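Local coordinates for protein laminin subunit ALPHA-1 (Mus musculus, PDB 2JD4) that forms the LG4-5 domain pair of a basement-membrane laminin, binds magnesium in both domains and probably helps anchor laminin to the cell surface, at residues A[26-36]-A[179-190]; A[259-267]-A[334-342]. The protein carries 4 engineered substitutions. All blocks are in the same frame, centred on the assembly; numbering follows the deposited sequence.

Interaction 1: A[26-36]-A[179-190]; sequences LSQNSHLVLPL and LDKDRPLSASAV
At the edge of one sheet of the LG4 beta sandwich, strand 186-188 pairs antiparallel with strand 31-35, whose other side is taken by strand 143-146. His31 and Ser188 form a hydrogen-bonded pair, with His31 N to Ser188 O at 3.1 Å and Ser188 N to His31 O at 3.2 Å. Leu32 and Ala187 follow as a non-hydrogen-bonded pair. Leu185 N donates to Val33 O at 2.7 Å. On the inner face CD2 of Leu32 touches Ala187 CB and crosses Val190 at about a right angle, while Leu34 sends CD1 to Leu179 and CD2 to Pro184. Lys181, bent at chi3, crosses Leu32 at about a right angle, CE against CD1, and its amino group reaches Gly170 O. The His31 ring, with CG lodged between backbone N and carbonyl carbon (chi1 72°), has one face over Ser188 N and Ala187 CA. Two bonds fix its rotation: ND1 donates to Asn29 O nearly straight (171°), and NE2 meets a water shared with Ser186 OG. Farther along, Pro35 and Leu185 slide past each other in opposite directions, bringing Pro35 CG within 3.5 Å of Leu185 CG.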
ATOM      1  N   LEU A  26       0.891   4.262   4.867  1.00 13.11           N
ATOM      2  CA  LEU A  26       2.068   4.706   4.113  1.00 15.18           C
ATOM      3  C   LEU A  26       3.255   3.808   4.482  1.00 19.94           C
ATOM      4  O   LEU A  26       4.124   3.535   3.652  1.00 18.65           O
ATOM      5  CB  LEU A  26       2.378   6.174   4.416  1.00 20.05           C
ATOM      6  CG  LEU A  26       1.313   7.147   3.897  1.00 20.41           C
ATOM      7  CD1 LEU A  26       1.565   8.513   4.493  1.00 27.33           C
ATOM      8  CD2 LEU A  26       1.342   7.208   2.365  1.00 13.58           C
ATOM      9  N   SER A  27       3.290   3.368   5.737  1.00 17.93           N
ATOM     10  CA  SER A  27       4.313   2.437   6.201  1.00 18.17           C
ATOM     11  C   SER A  27       3.504   1.366   6.930  1.00 17.78           C
ATOM     12  O   SER A  27       2.317   1.562   7.194  1.00 15.99           O
ATOM     13  CB  SER A  27       5.294   3.104   7.171  1.00 17.06           C
ATOM     14  OG  SER A  27       4.777   3.122   8.485  1.00 26.36           O
ATOM     15  N   GLN A  28       4.123   0.235   7.244  1.00 15.96           N
ATOM     16  CA  GLN A  28       3.404  -0.824   7.945  1.00 18.30           C
ATOM     17  C   GLN A  28       3.045  -0.390   9.370  1.00 16.02           C
ATOM     18  O   GLN A  28       2.218  -1.028  10.031  1.00 17.98           O
ATOM     19  CB  GLN A  28       4.241  -2.114   7.984  1.00 19.99           C
ATOM     20  CG  GLN A  28       4.464  -2.750   6.616  1.00 30.07           C
ATOM     21  CD  GLN A  28       3.817  -4.125   6.477  1.00 38.25           C
ATOM     22  OE1 GLN A  28       4.220  -5.088   7.136  1.00 40.03           O
ATOM     23  NE2 GLN A  28       2.810  -4.221   5.614  1.00 34.21           N
ATOM     24  N   ASN A  29       3.649   0.697   9.840  1.00 13.73           N
ATOM     25  CA  ASN A  29       3.363   1.178  11.195  1.00 15.15           C
ATOM     26  C   ASN A  29       2.824   2.606  11.307  1.00 15.00           C
ATOM     27  O   ASN A  29       3.020   3.278  12.321  1.00 15.04           O
ATOM     28  CB  ASN A  29       4.600   1.022  12.080  1.00 17.67           C
ATOM     29  CG  ASN A  29       4.975  -0.433  12.294  1.00 24.03           C
ATOM     30  OD1 ASN A  29       4.297  -1.171  13.024  1.00 26.70           O
ATOM     31  ND2 ASN A  29       6.038  -0.862  11.640  1.00 18.33           N
ATOM     32  N   SER A  30       2.139   3.073  10.272  1.00 17.52           N
ATOM     33  CA  SER A  30       1.543   4.402  10.326  1.00 18.30           C
ATOM     34  C   SER A  30       0.416   4.317  11.355  1.00 16.53           C
ATOM     35  O   SER A  30      -0.385   3.387  11.310  1.00 16.67           O
ATOM     36  CB  SER A  30       0.948   4.787   8.968  1.00 16.90           C
ATOM     37  OG  SER A  30       1.922   4.731   7.943  1.00 18.66           O
ATOM     38  N   HIS A  31       0.343   5.276  12.270  1.00 16.33           N
ATOM     39  CA  HIS A  31      -0.715   5.248  13.278  1.00 19.73           C
ATOM     40  C   HIS A  31      -0.781   6.529  14.103  1.00 17.03           C
ATOM     41  O   HIS A  31       0.106   7.377  14.031  1.00 17.31           O
ATOM     42  CB  HIS A  31      -0.478   4.085  14.252  1.00 22.41           C
ATOM     43  CG  HIS A  31       0.670   4.322  15.184  1.00 16.48           C
ATOM     44  ND1 HIS A  31       1.986   4.265  14.776  1.00 18.27           N
ATOM     45  CD2 HIS A  31       0.696   4.734  16.475  1.00 17.66           C
ATOM     46  CE1 HIS A  31       2.772   4.639  15.771  1.00 16.01           C
ATOM     47  NE2 HIS A  31       2.014   4.929  16.813  1.00 20.66           N
ATOM     48  N   LEU A  32      -1.848   6.640  14.887  1.00 18.51           N
ATOM     49  CA  LEU A  32      -2.054   7.744  15.818  1.00 18.64           C
ATOM     50  C   LEU A  32      -2.395   7.061  17.146  1.00 19.97           C
ATOM     51  O   LEU A  32      -3.108   6.056  17.161  1.00 19.83           O
ATOM     52  CB  LEU A  32      -3.250   8.621  15.417  1.00 20.13           C
ATOM     53  CG  LEU A  32      -3.219   9.497  14.164  1.00 18.76           C
ATOM     54  CD1 LEU A  32      -4.538  10.260  14.063  1.00 21.74           C
ATOM     55  CD2 LEU A  32      -2.047  10.466  14.234  1.00 16.50           C
ATOM     56  N   VAL A  33      -1.870   7.582  18.245  1.00 17.54           N
ATOM     57  CA  VAL A  33      -2.183   7.050  19.564  1.00 18.06           C
ATOM     58  C   VAL A  33      -3.014   8.155  20.203  1.00 21.05           C
ATOM     59  O   VAL A  33      -2.513   9.250  20.464  1.00 19.59           O
ATOM     60  CB  VAL A  33      -0.916   6.791  20.396  1.00 21.56           C
ATOM     61  CG1 VAL A  33      -1.301   6.321  21.799  1.00 21.59           C
ATOM     62  CG2 VAL A  33      -0.051   5.736  19.702  1.00 18.54           C
ATOM     63  N   LEU A  34      -4.292   7.870  20.418  1.00 17.55           N
ATOM     64  CA  LEU A  34      -5.217   8.846  20.978  1.00 19.32           C
ATOM     65  C   LEU A  34      -5.624   8.555  22.419  1.00 19.65           C
ATOM     66  O   LEU A  34      -5.899   7.410  22.786  1.00 24.13           O
ATOM     67  CB  LEU A  34      -6.470   8.911  20.107  1.00 13.87           C
ATOM     68  CG  LEU A  34      -6.270   9.149  18.607  1.00 19.67           C
ATOM     69  CD1 LEU A  34      -7.628   9.171  17.922  1.00 16.53           C
ATOM     70  CD2 LEU A  34      -5.545  10.467  18.381  1.00 18.20           C
ATOM     71  N   PRO A  35      -5.685   9.600  23.255  1.00 20.10           N
ATOM     72  CA  PRO A  35      -6.066   9.449  24.662  1.00 21.03           C
ATOM     73  C   PRO A  35      -7.562   9.196  24.811  1.00 21.30           C
ATOM     74  O   PRO A  35      -8.355   9.727  24.042  1.00 18.44           O
ATOM     75  CB  PRO A  35      -5.684  10.802  25.289  1.00 22.66           C
ATOM     76  CG  PRO A  35      -4.884  11.526  24.219  1.00 28.06           C
ATOM     77  CD  PRO A  35      -5.432  11.011  22.929  1.00 22.94           C
ATOM     78  N   LEU A  36      -7.941   8.368  25.784  1.00 22.33           N
ATOM     79  CA  LEU A  36      -9.349   8.106  26.080  1.00 26.51           C
ATOM     80  C   LEU A  36      -9.510   8.616  27.510  1.00 32.04           C
ATOM     81  O   LEU A  36      -8.958   8.029  28.441  1.00 35.55           O
ATOM     82  CB  LEU A  36      -9.670   6.607  26.046  1.00 25.52           C
ATOM     83  CG  LEU A  36      -9.593   5.844  24.722  1.00 24.98           C
ATOM     84  CD1 LEU A  36      -9.975   4.388  24.958  1.00 29.69           C
ATOM     85  CD2 LEU A  36     -10.512   6.483  23.700  1.00 25.88           C
ATOM     86  N   LEU A 179     -13.309  12.159  19.370  1.00 26.44           N
ATOM     87  CA  LEU A 179     -11.912  12.234  19.806  1.00 26.45           C
ATOM     88  C   LEU A 179     -11.166  13.334  19.048  1.00 28.41           C
ATOM     89  O   LEU A 179     -11.405  13.557  17.861  1.00 27.65           O
ATOM     90  CB  LEU A 179     -11.222  10.881  19.586  1.00 28.73           C
ATOM     91  CG  LEU A 179     -11.097   9.899  20.763  1.00 34.53           C
ATOM     92  CD1 LEU A 179     -12.355   9.899  21.606  1.00 31.74           C
ATOM     93  CD2 LEU A 179     -10.795   8.501  20.229  1.00 33.24           C
ATOM     94  N   ASP A 180     -10.268  14.037  19.731  1.00 27.74           N
ATOM     95  CA  ASP A 180      -9.518  15.095  19.059  1.00 29.56           C
ATOM     96  C   ASP A 180      -8.304  14.467  18.386  1.00 24.31           C
ATOM     97  O   ASP A 180      -7.275  14.280  19.017  1.00 21.16           O
ATOM     98  CB  ASP A 180      -9.058  16.160  20.057  1.00 34.18           C
ATOM     99  CG  ASP A 180      -8.750  17.491  19.386  1.00 40.35           C
ATOM    100  OD1 ASP A 180      -8.177  17.484  18.271  1.00 36.67           O
ATOM    101  OD2 ASP A 180      -9.079  18.544  19.977  1.00 42.27           O
ATOM    102  N   LYS A 181      -8.432  14.139  17.105  1.00 25.58           N
ATOM    103  CA  LYS A 181      -7.335  13.515  16.372  1.00 26.48           C
ATOM    104  C   LYS A 181      -6.176  14.471  16.163  1.00 28.99           C
ATOM    105  O   LYS A 181      -5.079  14.044  15.808  1.00 31.21           O
ATOM    106  CB  LYS A 181      -7.815  13.013  15.013  1.00 30.23           C
ATOM    107  CG  LYS A 181      -8.887  11.947  15.089  1.00 32.39           C
ATOM    108  CD  LYS A 181      -9.410  11.628  13.704  1.00 33.99           C
ATOM    109  CE  LYS A 181      -8.354  10.953  12.856  1.00 33.10           C
ATOM    110  NZ  LYS A 181      -8.714  11.016  11.410  1.00 38.72           N
ATOM    111  N   ASP A 182      -6.426  15.757  16.385  1.00 27.78           N
ATOM    112  CA  ASP A 182      -5.406  16.784  16.219  1.00 32.42           C
ATOM    113  C   ASP A 182      -4.446  16.842  17.397  1.00 30.09           C
ATOM    114  O   ASP A 182      -3.404  17.491  17.317  1.00 32.04           O
ATOM    115  CB  ASP A 182      -6.053  18.160  16.041  1.00 35.18           C
ATOM    116  CG  ASP A 182      -6.869  18.259  14.773  1.00 43.99           C
ATOM    117  OD1 ASP A 182      -6.309  18.002  13.686  1.00 46.82           O
ATOM    118  OD2 ASP A 182      -8.071  18.597  14.862  1.00 47.14           O
ATOM    119  N   ARG A 183      -4.795  16.168  18.490  1.00 28.12           N
ATOM    120  CA  ARG A 183      -3.944  16.160  19.673  1.00 28.99           C
ATOM    121  C   ARG A 183      -3.554  14.752  20.138  1.00 28.42           C
ATOM    122  O   ARG A 183      -3.851  14.347  21.264  1.00 26.23           O
ATOM    123  CB  ARG A 183      -4.628  16.924  20.807  1.00 33.32           C
ATOM    124  CG  ARG A 183      -4.826  18.395  20.482  1.00 37.29           C
ATOM    125  CD  ARG A 183      -5.083  19.225  21.722  1.00 41.78           C
ATOM    126  NE  ARG A 183      -6.349  18.899  22.365  1.00 46.46           N
ATOM    127  CZ  ARG A 183      -6.811  19.521  23.444  1.00 50.31           C
ATOM    128  NH1 ARG A 183      -6.108  20.502  23.996  1.00 49.18           N
ATOM    129  NH2 ARG A 183      -7.973  19.161  23.974  1.00 53.03           N
ATOM    130  N   PRO A 184      -2.869  13.995  19.270  1.00 26.29           N
ATOM    131  CA  PRO A 184      -2.441  12.631  19.598  1.00 27.09           C
ATOM    132  C   PRO A 184      -1.306  12.593  20.619  1.00 26.71           C
ATOM    133  O   PRO A 184      -0.525  13.538  20.722  1.00 24.52           O
ATOM    134  CB  PRO A 184      -2.015  12.075  18.243  1.00 23.57           C
ATOM    135  CG  PRO A 184      -1.455  13.287  17.556  1.00 23.88           C
ATOM    136  CD  PRO A 184      -2.486  14.348  17.890  1.00 24.64           C
ATOM    137  N   LEU A 185      -1.238  11.499  21.373  1.00 25.51           N
ATOM    138  CA  LEU A 185      -0.199  11.296  22.379  1.00 25.26           C
ATOM    139  C   LEU A 185       1.125  11.062  21.662  1.00 26.52           C
ATOM    140  O   LEU A 185       2.187  11.495  22.119  1.00 26.03           O
ATOM    141  CB  LEU A 185      -0.532  10.074  23.239  1.00 23.59           C
ATOM    142  CG  LEU A 185      -1.656  10.235  24.262  1.00 29.62           C
ATOM    143  CD1 LEU A 185      -2.118   8.873  24.773  1.00 22.10           C
ATOM    144  CD2 LEU A 185      -1.154  11.108  25.406  1.00 22.95           C
ATOM    145  N   SER A 186       1.046  10.358  20.538  1.00 23.76           N
ATOM    146  CA  SER A 186       2.215  10.062  19.723  1.00 21.24           C
ATOM    147  C   SER A 186       1.708   9.624  18.360  1.00 18.20           C
ATOM    148  O   SER A 186       0.513   9.403  18.184  1.00 21.33           O
ATOM    149  CB  SER A 186       3.068   8.961  20.369  1.00 23.58           C
ATOM    150  OG  SER A 186       2.313   7.796  20.646  1.00 26.02           O
ATOM    151  N   ALA A 187       2.612   9.501  17.397  1.00 20.17           N
ATOM    152  CA  ALA A 187       2.231   9.111  16.051  1.00 19.10           C
ATOM    153  C   ALA A 187       3.448   8.773  15.208  1.00 21.42           C
ATOM    154  O   ALA A 187       4.583   9.079  15.574  1.00 20.94           O
ATOM    155  CB  ALA A 187       1.453  10.237  15.390  1.00 21.56           C
ATOM    156  N   SER A 188       3.203   8.131  14.077  1.00 17.72           N
ATOM    157  CA  SER A 188       4.278   7.783  13.177  1.00 21.24           C
ATOM    158  C   SER A 188       3.785   7.625  11.752  1.00 18.79           C
ATOM    159  O   SER A 188       2.747   7.014  11.508  1.00 17.85           O
ATOM    160  CB  SER A 188       4.964   6.488  13.630  1.00 23.84           C
ATOM    161  OG  SER A 188       5.920   6.072  12.669  1.00 30.61           O
ATOM    162  N   ALA A 189       4.532   8.222  10.826  1.00 17.07           N
ATOM    163  CA  ALA A 189       4.273   8.146   9.392  1.00 18.88           C
ATOM    164  C   ALA A 189       2.854   8.364   8.886  1.00 16.68           C
ATOM    165  O   ALA A 189       2.361   7.585   8.070  1.00 15.91           O
ATOM    166  CB  ALA A 189       4.799   6.804   8.860  1.00 16.18           C
ATOM    167  N   VAL A 190       2.195   9.417   9.346  1.00 15.75           N
ATOM    168  CA  VAL A 190       0.845   9.696   8.880  1.00 17.21           C
ATOM    169  C   VAL A 190       0.910  10.857   7.879  1.00 20.97           C
ATOM    170  O   VAL A 190       1.832  11.672   7.928  1.00 23.07           O
ATOM    171  CB  VAL A 190      -0.076  10.059  10.067  1.00 18.86           C
ATOM    172  CG1 VAL A 190      -1.449  10.453   9.567  1.00 21.50           C
ATOM    173  CG2 VAL A 190      -0.205   8.848  11.002  1.00 20.46           C
TER
HETATM  174  O   HOH W   1       6.679   3.954  10.986  1.00 39.67           O
HETATM  175  O   HOH W   2       3.383   5.908  19.071  1.00 24.89           O

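Interaction 2: A[259-267]-A[334-342]; sequences FHVNNGAGR and KQNSLSSRA. Engineered in segment 334-342: Ser337 (natural residue Cys).
In the second laminin G domain, the end of strand 256-262 and the turn after it, as far as Arg267, meet the long loop between strands 322-326 and 347-353, and Arg267 makes the direct hydrogen bond. Its chain runs extended from the backbone (chi1 177°), then bends at chi3 (-62°), bringing NH2 to Asn336 O at 2.9 Å. The oxygen lies at the guanidinium edge, near its plane, but the nitrogen stands above the carbonyl plane rather than on a lone pair. A water completes the grip: it accepts from Arg267 NE and Asn262 ND2 and donates to the same Asn336 O at 2.9 Å. The other atom of the Asn262 amide, OD1, closes an Asx turn, accepting from Gly264 N at 2.7 Å in the carbonyl plane. That amide thus braces the hairpin turn through OD1 and faces the loop through ND2. The neighbouring amide of Asn336 is turned 36° from it and spends its ND2 on Val245 O. Two residues earlier on the strand, the His260 ring presents its edge to the loop, CD2 lying 3.3 Å from Ser337 O. The ring is clamped by ND1 to Thr269 and NE2 to Glu251, which also binds Ser339. Ser337, an engineered residue, fits between His260 and Asn262, with OG 3.7 Å from Asn262 CB and a weak bond to Ala247 O. The contact is therefore mainly polar: a single loop carbonyl receives both arginine and water, and Glu251, shared by His260 and Ser339, probably makes the imidazole more basic.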
ATOM      1  N   PHE A 259      13.386  -2.974 -21.324  1.00 22.10           N
ATOM      2  CA  PHE A 259      13.567  -4.078 -20.391  1.00 26.44           C
ATOM      3  C   PHE A 259      14.969  -4.630 -20.658  1.00 27.98           C
ATOM      4  O   PHE A 259      15.191  -5.295 -21.669  1.00 27.80           O
ATOM      5  CB  PHE A 259      12.493  -5.143 -20.652  1.00 21.77           C
ATOM      6  CG  PHE A 259      12.621  -6.384 -19.805  1.00 23.29           C
ATOM      7  CD1 PHE A 259      13.074  -6.317 -18.494  1.00 19.53           C
ATOM      8  CD2 PHE A 259      12.220  -7.616 -20.309  1.00 24.42           C
ATOM      9  CE1 PHE A 259      13.124  -7.457 -17.696  1.00 26.88           C
ATOM     10  CE2 PHE A 259      12.263  -8.767 -19.521  1.00 24.14           C
ATOM     11  CZ  PHE A 259      12.715  -8.688 -18.211  1.00 26.81           C
ATOM     12  N   HIS A 260      15.911  -4.322 -19.766  1.00 28.59           N
ATOM     13  CA  HIS A 260      17.298  -4.774 -19.906  1.00 25.55           C
ATOM     14  C   HIS A 260      17.580  -5.967 -19.013  1.00 25.92           C
ATOM     15  O   HIS A 260      17.065  -6.061 -17.902  1.00 26.23           O
ATOM     16  CB  HIS A 260      18.282  -3.673 -19.506  1.00 25.60           C
ATOM     17  CG  HIS A 260      18.042  -2.357 -20.174  1.00 22.20           C
ATOM     18  ND1 HIS A 260      18.244  -2.157 -21.522  1.00 22.31           N
ATOM     19  CD2 HIS A 260      17.632  -1.168 -19.671  1.00 17.67           C
ATOM     20  CE1 HIS A 260      17.970  -0.900 -21.822  1.00 19.51           C
ATOM     21  NE2 HIS A 260      17.596  -0.279 -20.716  1.00 17.99           N
ATOM     22  N   VAL A 261      18.430  -6.865 -19.491  1.00 26.49           N
ATOM     23  CA  VAL A 261      18.805  -8.035 -18.719  1.00 23.28           C
ATOM     24  C   VAL A 261      20.266  -8.366 -19.004  1.00 26.84           C
ATOM     25  O   VAL A 261      20.717  -8.259 -20.144  1.00 25.13           O
ATOM     26  CB  VAL A 261      17.927  -9.249 -19.093  1.00 29.14           C
ATOM     27  CG1 VAL A 261      18.518 -10.527 -18.520  1.00 23.49           C
ATOM     28  CG2 VAL A 261      16.513  -9.047 -18.562  1.00 28.86           C
ATOM     29  N   ASN A 262      21.009  -8.742 -17.967  1.00 26.41           N
ATOM     30  CA  ASN A 262      22.412  -9.112 -18.141  1.00 28.78           C
ATOM     31  C   ASN A 262      22.720 -10.332 -17.286  1.00 27.59           C
ATOM     32  O   ASN A 262      22.710 -10.259 -16.056  1.00 26.40           O
ATOM     33  CB  ASN A 262      23.345  -7.966 -17.743  1.00 27.68           C
ATOM     34  CG  ASN A 262      24.776  -8.209 -18.190  1.00 29.68           C
ATOM     35  OD1 ASN A 262      25.312  -9.300 -18.007  1.00 26.87           O
ATOM     36  ND2 ASN A 262      25.403  -7.190 -18.777  1.00 26.49           N
ATOM     37  N   ASN A 263      22.994 -11.450 -17.950  1.00 29.15           N
ATOM     38  CA  ASN A 263      23.297 -12.704 -17.273  1.00 28.35           C
ATOM     39  C   ASN A 263      24.801 -12.935 -17.134  1.00 30.14           C
ATOM     40  O   ASN A 263      25.251 -14.055 -16.883  1.00 25.72           O
ATOM     41  CB  ASN A 263      22.655 -13.862 -18.036  1.00 28.70           C
ATOM     42  CG  ASN A 263      21.151 -13.700 -18.178  1.00 30.01           C
ATOM     43  OD1 ASN A 263      20.443 -13.523 -17.189  1.00 28.91           O
ATOM     44  ND2 ASN A 263      20.657 -13.759 -19.411  1.00 30.92           N
ATOM     45  N   GLY A 264      25.574 -11.863 -17.296  1.00 30.06           N
ATOM     46  CA  GLY A 264      27.016 -11.967 -17.172  1.00 29.24           C
ATOM     47  C   GLY A 264      27.767 -12.014 -18.491  1.00 28.02           C
ATOM     48  O   GLY A 264      28.992 -12.133 -18.499  1.00 25.59           O
ATOM     49  N   ALA A 265      27.043 -11.912 -19.601  1.00 27.50           N
ATOM     50  CA  ALA A 265      27.661 -11.952 -20.924  1.00 29.54           C
ATOM     51  C   ALA A 265      27.341 -10.712 -21.743  1.00 29.60           C
ATOM     52  O   ALA A 265      27.618 -10.668 -22.940  1.00 31.26           O
ATOM     53  CB  ALA A 265      27.201 -13.190 -21.676  1.00 30.71           C
ATOM     54  N   GLY A 266      26.753  -9.706 -21.101  1.00 29.14           N
ATOM     55  CA  GLY A 266      26.411  -8.486 -21.809  1.00 27.84           C
ATOM     56  C   GLY A 266      24.934  -8.152 -21.724  1.00 27.07           C
ATOM     57  O   GLY A 266      24.101  -9.029 -21.510  1.00 26.19           O
ATOM     58  N   ARG A 267      24.604  -6.879 -21.908  1.00 28.65           N
ATOM     59  CA  ARG A 267      23.214  -6.431 -21.833  1.00 28.67           C
ATOM     60  C   ARG A 267      22.341  -6.871 -23.009  1.00 30.24           C
ATOM     61  O   ARG A 267      22.721  -6.724 -24.172  1.00 30.86           O
ATOM     62  CB  ARG A 267      23.163  -4.905 -21.717  1.00 25.85           C
ATOM     63  CG  ARG A 267      21.745  -4.327 -21.717  1.00 26.52           C
ATOM     64  CD  ARG A 267      21.763  -2.810 -21.596  1.00 23.40           C
ATOM     65  NE  ARG A 267      22.364  -2.379 -20.336  1.00 23.25           N
ATOM     66  CZ  ARG A 267      22.589  -1.111 -20.010  1.00 25.03           C
ATOM     67  NH1 ARG A 267      22.261  -0.136 -20.849  1.00 20.80           N
ATOM     68  NH2 ARG A 267      23.153  -0.818 -18.850  1.00 21.08           N
ATOM     69  N   LYS A 334      24.527   0.936  -7.434  1.00 19.71           N
ATOM     70  CA  LYS A 334      24.770   0.538  -8.816  1.00 20.59           C
ATOM     71  C   LYS A 334      23.591  -0.202  -9.427  1.00 18.90           C
ATOM     72  O   LYS A 334      23.014  -1.090  -8.805  1.00 21.74           O
ATOM     73  CB  LYS A 334      26.019  -0.353  -8.902  1.00 26.72           C
ATOM     74  CG  LYS A 334      26.504  -0.612 -10.332  1.00 30.95           C
ATOM     75  CD  LYS A 334      27.703  -1.559 -10.378  1.00 34.17           C
ATOM     76  CE  LYS A 334      28.212  -1.725 -11.806  1.00 34.72           C
ATOM     77  NZ  LYS A 334      29.432  -2.589 -11.898  1.00 34.89           N
ATOM     78  N   GLN A 335      23.220   0.183 -10.642  1.00 18.60           N
ATOM     79  CA  GLN A 335      22.131  -0.472 -11.362  1.00 18.97           C
ATOM     80  C   GLN A 335      22.690  -0.761 -12.752  1.00 19.58           C
ATOM     81  O   GLN A 335      22.538   0.035 -13.682  1.00 16.39           O
ATOM     82  CB  GLN A 335      20.897   0.435 -11.443  1.00 18.25           C
ATOM     83  CG  GLN A 335      20.083   0.537 -10.136  1.00 18.82           C
ATOM     84  CD  GLN A 335      19.563  -0.822  -9.647  1.00 15.22           C
ATOM     85  OE1 GLN A 335      19.229  -1.692 -10.446  1.00 17.87           O
ATOM     86  NE2 GLN A 335      19.476  -0.992  -8.330  1.00 15.46           N
ATOM     87  N   ASN A 336      23.333  -1.917 -12.882  1.00 21.54           N
ATOM     88  CA  ASN A 336      23.977  -2.289 -14.132  1.00 22.56           C
ATOM     89  C   ASN A 336      23.072  -2.478 -15.338  1.00 24.37           C
ATOM     90  O   ASN A 336      23.557  -2.470 -16.475  1.00 21.06           O
ATOM     91  CB  ASN A 336      24.837  -3.540 -13.933  1.00 21.58           C
ATOM     92  CG  ASN A 336      25.975  -3.609 -14.923  1.00 25.63           C
ATOM     93  OD1 ASN A 336      26.630  -2.598 -15.184  1.00 20.30           O
ATOM     94  ND2 ASN A 336      26.226  -4.792 -15.475  1.00 23.94           N
ATOM     95  N   SER A 337      21.772  -2.654 -15.110  1.00 22.15           N
ATOM     96  CA  SER A 337      20.847  -2.819 -16.229  1.00 22.82           C
ATOM     97  C   SER A 337      19.790  -1.711 -16.326  1.00 21.73           C
ATOM     98  O   SER A 337      18.620  -1.962 -16.619  1.00 23.58           O
ATOM     99  CB  SER A 337      20.190  -4.200 -16.182  1.00 22.63           C
ATOM    100  OG  SER A 337      21.153  -5.210 -16.467  1.00 25.71           O
ATOM    101  N   LEU A 338      20.227  -0.482 -16.072  1.00 19.69           N
ATOM    102  CA  LEU A 338      19.387   0.708 -16.174  1.00 21.32           C
ATOM    103  C   LEU A 338      20.246   1.806 -16.798  1.00 21.63           C
ATOM    104  O   LEU A 338      21.330   2.101 -16.304  1.00 19.55           O
ATOM    105  CB  LEU A 338      18.888   1.164 -14.791  1.00 17.99           C
ATOM    106  CG  LEU A 338      17.684   0.408 -14.213  1.00 18.72           C
ATOM    107  CD1 LEU A 338      17.341   0.949 -12.826  1.00 18.02           C
ATOM    108  CD2 LEU A 338      16.486   0.561 -15.154  1.00 17.63           C
ATOM    109  N   SER A 339      19.784   2.394 -17.895  1.00 23.14           N
ATOM    110  CA  SER A 339      20.548   3.468 -18.527  1.00 24.31           C
ATOM    111  C   SER A 339      20.174   4.818 -17.911  1.00 25.04           C
ATOM    112  O   SER A 339      20.992   5.746 -17.863  1.00 26.41           O
ATOM    113  CB  SER A 339      20.298   3.496 -20.045  1.00 25.27           C
ATOM    114  OG  SER A 339      18.941   3.769 -20.356  1.00 23.06           O
ATOM    115  N   SER A 340      18.943   4.919 -17.424  1.00 22.20           N
ATOM    116  CA  SER A 340      18.459   6.153 -16.821  1.00 25.15           C
ATOM    117  C   SER A 340      18.620   6.188 -15.310  1.00 24.58           C
ATOM    118  O   SER A 340      18.732   5.150 -14.654  1.00 24.28           O
ATOM    119  CB  SER A 340      16.982   6.377 -17.163  1.00 24.43           C
ATOM    120  OG  SER A 340      16.483   7.516 -16.473  1.00 26.30           O
ATOM    121  N   ARG A 341      18.592   7.403 -14.777  1.00 22.59           N
ATOM    122  CA  ARG A 341      18.739   7.670 -13.354  1.00 25.64           C
ATOM    123  C   ARG A 341      17.578   8.562 -12.873  1.00 24.49           C
ATOM    124  O   ARG A 341      17.489   8.909 -11.693  1.00 24.74           O
ATOM    125  CB  ARG A 341      20.082   8.377 -13.149  1.00 29.65           C
ATOM    126  CG  ARG A 341      20.569   8.503 -11.735  1.00 33.74           C
ATOM    127  CD  ARG A 341      21.973   9.111 -11.724  1.00 28.80           C
ATOM    128  NE  ARG A 341      22.992   8.216 -12.278  1.00 26.95           N
ATOM    129  CZ  ARG A 341      23.573   7.225 -11.604  1.00 27.55           C
ATOM    130  NH1 ARG A 341      23.237   6.988 -10.345  1.00 23.47           N
ATOM    131  NH2 ARG A 341      24.505   6.478 -12.178  1.00 28.09           N
ATOM    132  N   ALA A 342      16.688   8.919 -13.795  1.00 22.60           N
ATOM    133  CA  ALA A 342      15.551   9.791 -13.499  1.00 22.70           C
ATOM    134  C   ALA A 342      14.440   9.108 -12.700  1.00 20.85           C
ATOM    135  O   ALA A 342      13.957   8.053 -13.094  1.00 20.64           O
ATOM    136  CB  ALA A 342      14.982  10.345 -14.806  1.00 24.63           C
TER
HETATM  137  O   HOH W   3      24.448  -4.203 -18.665  1.00 28.77           O

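Early in LG4, just after strand 22-23, the chain passes through 26-36, and after 142 intervening residues 179-190 returns beside it, so interaction 1 brings an early and a late part of that domain together at a sheet edge. The chain then passes into LG5, where 259-267 opens interaction 2 and 334-342 closes it after 66 intervening residues, fastening a long loop onto a strand hairpin. The two contacts follow in series, neither nested nor crossed, on opposite sides of the chain's centre. Each therefore ties together its own domain, interaction 1 through strand pairing and interaction 2 through side chains and a water that meet backbone carbonyls of the loop.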